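Methionine gamma-lyase (Trichomonas vaginalis, PDB 1E5E) belongs to the Cys/Met metabolism family of pyridoxal-phosphate-dependent enzymes and is built here as a four-chain assembly. Local coordinates at residues N45-A48 against Y54-T57. Numbering follows the deposited sequence.
Sequences NRFA and YIYT. With PPJ (N-(hydroxy{3-hydroxy-2-methyl-5-[(phosphonooxy)methyl]pyridin-4-yl}methyl)norvaline), chain G.
R46 reaches from the last turn of helix 40-47 to the backbone of Y54, packing its CB on I55 at the start. This CB lies 3.8 Å from I55 CD1; beyond it the chain runs extended through CG and carries CD on to within 3.4 Å of Y54 O. NE is hydrogen-bonded to S52 O, in the loop that leads back toward Y54. At the tip NH2 gives Y54 O a weak, bent bond of 3.0 Å (135° at the hydrogen), while Y54 N sits over one guanidinium face, toward its rim. Arginine suits the place because its long chain can start against isoleucine and still place two N-H groups near two loop carbonyls, S52 O and, weakly, Y54 O.

I55 points from the loop toward the helix, and both its branches touch F47. CD1 stands almost over the centre of the F47 ring, a CH-pi contact 4.2 Å from the centroid and 9° off the normal, whereas CG2 lies 3.5 Å from F47 CZ. CD1 also lies 3.8 Å from R46 C, so the two branches of isoleucine meet ring and helix backbone at once. The pair belongs to the N-terminal segment that, in this fold-type I PLP enzyme family, reaches across to a neighbouring subunit: F47 packs on S351 and I55 on V337 of the second subunit.

Next along the loop, Y56 turns toward PPJ. With CG anti to the backbone N (chi1 -174°), its hydroxyl donates a hydrogen bond to PPJ OP2, whose modelled length of 2.4 Å is doubtfully short, and PPJ CB lies over one face of the ring. PPJ is also hydrogen-bonded to R58 and to S206 and T208 of the second subunit.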
ATOM      1  N   ASN A  45      31.075  -4.000  -9.662  1.00 20.10           N
ATOM      2  CA  ASN A  45      31.051  -2.822 -10.495  1.00 23.15           C
ATOM      3  C   ASN A  45      30.000  -1.802 -10.044  1.00 23.59           C
ATOM      4  O   ASN A  45      30.292  -0.612 -10.142  1.00 24.12           O
ATOM      5  CB  ASN A  45      30.750  -3.175 -11.953  1.00 24.42           C
ATOM      6  CG  ASN A  45      31.911  -3.818 -12.677  1.00 25.77           C
ATOM      7  OD1 ASN A  45      33.008  -3.941 -12.144  1.00 26.64           O
ATOM      8  ND2 ASN A  45      31.586  -4.250 -13.884  1.00 27.17           N
ATOM      9  N   ARG A  46      28.802  -2.229  -9.654  1.00 21.72           N
ATOM     10  CA  ARG A  46      27.819  -1.249  -9.196  1.00 22.72           C
ATOM     11  C   ARG A  46      28.318  -0.645  -7.888  1.00 22.60           C
ATOM     12  O   ARG A  46      28.282   0.581  -7.739  1.00 20.33           O
ATOM     13  CB  ARG A  46      26.434  -1.860  -9.046  1.00 21.59           C
ATOM     14  CG  ARG A  46      25.765  -2.158 -10.383  1.00 20.88           C
ATOM     15  CD  ARG A  46      24.402  -2.812 -10.177  1.00 20.33           C
ATOM     16  NE  ARG A  46      23.857  -3.116 -11.510  1.00 20.78           N
ATOM     17  CZ  ARG A  46      22.849  -3.926 -11.781  1.00 21.05           C
ATOM     18  NH1 ARG A  46      22.445  -4.144 -13.026  1.00 18.71           N
ATOM     19  NH2 ARG A  46      22.189  -4.461 -10.744  1.00 19.84           N
ATOM     20  N   PHE A  47      28.812  -1.462  -6.944  1.00 21.32           N
ATOM     21  CA  PHE A  47      29.345  -0.864  -5.724  1.00 22.18           C
ATOM     22  C   PHE A  47      30.524   0.072  -5.980  1.00 23.71           C
ATOM     23  O   PHE A  47      30.722   0.980  -5.159  1.00 23.06           O
ATOM     24  CB  PHE A  47      29.818  -1.885  -4.689  1.00 21.50           C
ATOM     25  CG  PHE A  47      28.715  -2.340  -3.768  1.00 22.11           C
ATOM     26  CD1 PHE A  47      28.394  -1.621  -2.640  1.00 21.46           C
ATOM     27  CD2 PHE A  47      27.948  -3.473  -4.082  1.00 22.38           C
ATOM     28  CE1 PHE A  47      27.388  -2.029  -1.771  1.00 21.30           C
ATOM     29  CE2 PHE A  47      26.987  -3.922  -3.194  1.00 21.44           C
ATOM     30  CZ  PHE A  47      26.674  -3.180  -2.073  1.00 21.30           C
ATOM     31  N   ALA A  48      31.291  -0.135  -7.042  1.00 22.42           N
ATOM     32  CA  ALA A  48      32.413   0.765  -7.297  1.00 25.18           C
ATOM     33  C   ALA A  48      32.031   1.945  -8.171  1.00 26.54           C
ATOM     34  O   ALA A  48      32.914   2.658  -8.649  1.00 27.52           O
ATOM     35  CB  ALA A  48      33.571   0.021  -7.979  1.00 24.47           C
ATOM     36  N   TYR A  54      20.780  -0.999  -9.977  1.00 21.31           N
ATOM     37  CA  TYR A  54      20.445  -0.900  -8.568  1.00 19.22           C
ATOM     38  C   TYR A  54      21.073  -1.988  -7.719  1.00 18.27           C
ATOM     39  O   TYR A  54      21.613  -3.018  -8.172  1.00 16.26           O
ATOM     40  CB  TYR A  54      18.912  -0.871  -8.374  1.00 19.63           C
ATOM     41  CG  TYR A  54      18.335   0.395  -8.995  1.00 19.10           C
ATOM     42  CD1 TYR A  54      18.247   1.548  -8.222  1.00 20.40           C
ATOM     43  CD2 TYR A  54      17.940   0.470 -10.318  1.00 19.51           C
ATOM     44  CE1 TYR A  54      17.781   2.741  -8.736  1.00 17.85           C
ATOM     45  CE2 TYR A  54      17.429   1.652 -10.853  1.00 19.24           C
ATOM     46  CZ  TYR A  54      17.354   2.775 -10.049  1.00 19.67           C
ATOM     47  OH  TYR A  54      16.922   3.974 -10.577  1.00 19.05           O
ATOM     48  N   ILE A  55      21.114  -1.688  -6.428  1.00 17.33           N
ATOM     49  CA  ILE A  55      21.770  -2.531  -5.426  1.00 18.45           C
ATOM     50  C   ILE A  55      20.930  -2.789  -4.201  1.00 17.01           C
ATOM     51  O   ILE A  55      20.788  -3.913  -3.730  1.00 18.62           O
ATOM     52  CB  ILE A  55      23.026  -1.779  -4.849  1.00 18.68           C
ATOM     53  CG1 ILE A  55      24.004  -1.434  -5.960  1.00 21.54           C
ATOM     54  CG2 ILE A  55      23.692  -2.664  -3.792  1.00 18.83           C
ATOM     55  CD1 ILE A  55      25.271  -0.675  -5.573  1.00 22.14           C
ATOM     56  N   TYR A  56      20.490  -1.689  -3.597  1.00 15.68           N
ATOM     57  CA  TYR A  56      19.838  -1.750  -2.282  1.00 15.58           C
ATOM     58  C   TYR A  56      19.067  -0.448  -2.084  1.00 16.01           C
ATOM     59  O   TYR A  56      19.615   0.621  -2.406  1.00 15.57           O
ATOM     60  CB  TYR A  56      20.912  -1.879  -1.203  1.00 15.96           C
ATOM     61  CG  TYR A  56      20.428  -2.102   0.217  1.00 17.33           C
ATOM     62  CD1 TYR A  56      19.827  -3.311   0.581  1.00 15.79           C
ATOM     63  CD2 TYR A  56      20.578  -1.117   1.189  1.00 15.06           C
ATOM     64  CE1 TYR A  56      19.417  -3.554   1.885  1.00 15.04           C
ATOM     65  CE2 TYR A  56      20.146  -1.332   2.485  1.00 15.88           C
ATOM     66  CZ  TYR A  56      19.586  -2.561   2.829  1.00 16.97           C
ATOM     67  OH  TYR A  56      19.253  -2.788   4.151  1.00 14.99           O
ATOM     68  N   THR A  57      17.845  -0.513  -1.587  1.00 14.42           N
ATOM     69  CA  THR A  57      16.997   0.684  -1.464  1.00 15.24           C
ATOM     70  C   THR A  57      17.485   1.839  -0.628  1.00 16.13           C
ATOM     71  O   THR A  57      17.158   2.995  -0.977  1.00 15.82           O
ATOM     72  CB  THR A  57      15.558   0.221  -1.088  1.00 15.40           C
ATOM     73  OG1 THR A  57      15.128  -0.491  -2.274  1.00 16.04           O
ATOM     74  CG2 THR A  57      14.604   1.359  -0.756  1.00 12.20           C
TER
HETATM   75  N1  PPJ G 405      23.293  -3.109  10.942  1.00 19.36           N
HETATM   76  C2  PPJ G 405      23.611  -4.276  10.352  1.00 20.00           C
HETATM   77  C6  PPJ G 405      22.770  -2.110  10.162  1.00 21.51           C
HETATM   78  C2A PPJ G 405      24.244  -5.324  11.083  1.00 18.55           C
HETATM   79  C3  PPJ G 405      23.429  -4.401   8.963  1.00 20.30           C
HETATM   80  O3  PPJ G 405      23.805  -5.595   8.540  1.00 19.80           O
HETATM   81  C4  PPJ G 405      22.691  -3.480   8.178  1.00 22.00           C
HETATM   82  C4A PPJ G 405      22.148  -3.951   6.899  1.00 25.10           C
HETATM   83  C5  PPJ G 405      22.455  -2.251   8.784  1.00 21.80           C
HETATM   84  N   PPJ G 405      23.247  -4.298   6.092  1.00 23.58           N
HETATM   85  C5A PPJ G 405      21.911  -1.057   8.168  1.00 19.27           C
HETATM   86  OP4 PPJ G 405      20.636  -1.276   8.170  1.00 21.27           O
HETATM   87  P   PPJ G 405      19.919  -0.633   6.869  1.00 18.18           P
HETATM   88  OP1 PPJ G 405      18.383  -0.921   7.123  1.00 17.76           O
HETATM   89  OP2 PPJ G 405      20.509  -1.230   5.562  1.00 18.79           O
HETATM   90  OP3 PPJ G 405      20.173   0.949   6.886  1.00 18.86           O
HETATM   91  CA  PPJ G 405      23.107  -4.808   4.828  1.00 22.97           C
HETATM   92  CB  PPJ G 405      22.947  -3.833   3.750  1.00 21.25           C
HETATM   93  C   PPJ G 405      23.835  -5.978   4.487  1.00 22.99           C
HETATM   94  CG  PPJ G 405      24.050  -2.907   3.399  1.00 23.22           C
HETATM   95  CD  PPJ G 405      24.682  -3.381   2.165  1.00 23.96           C
HETATM   96  O   PPJ G 405      24.929  -6.293   5.117  1.00 20.27           O
HETATM   97  OXT PPJ G 405      23.720  -6.583   3.320  1.00 21.71           O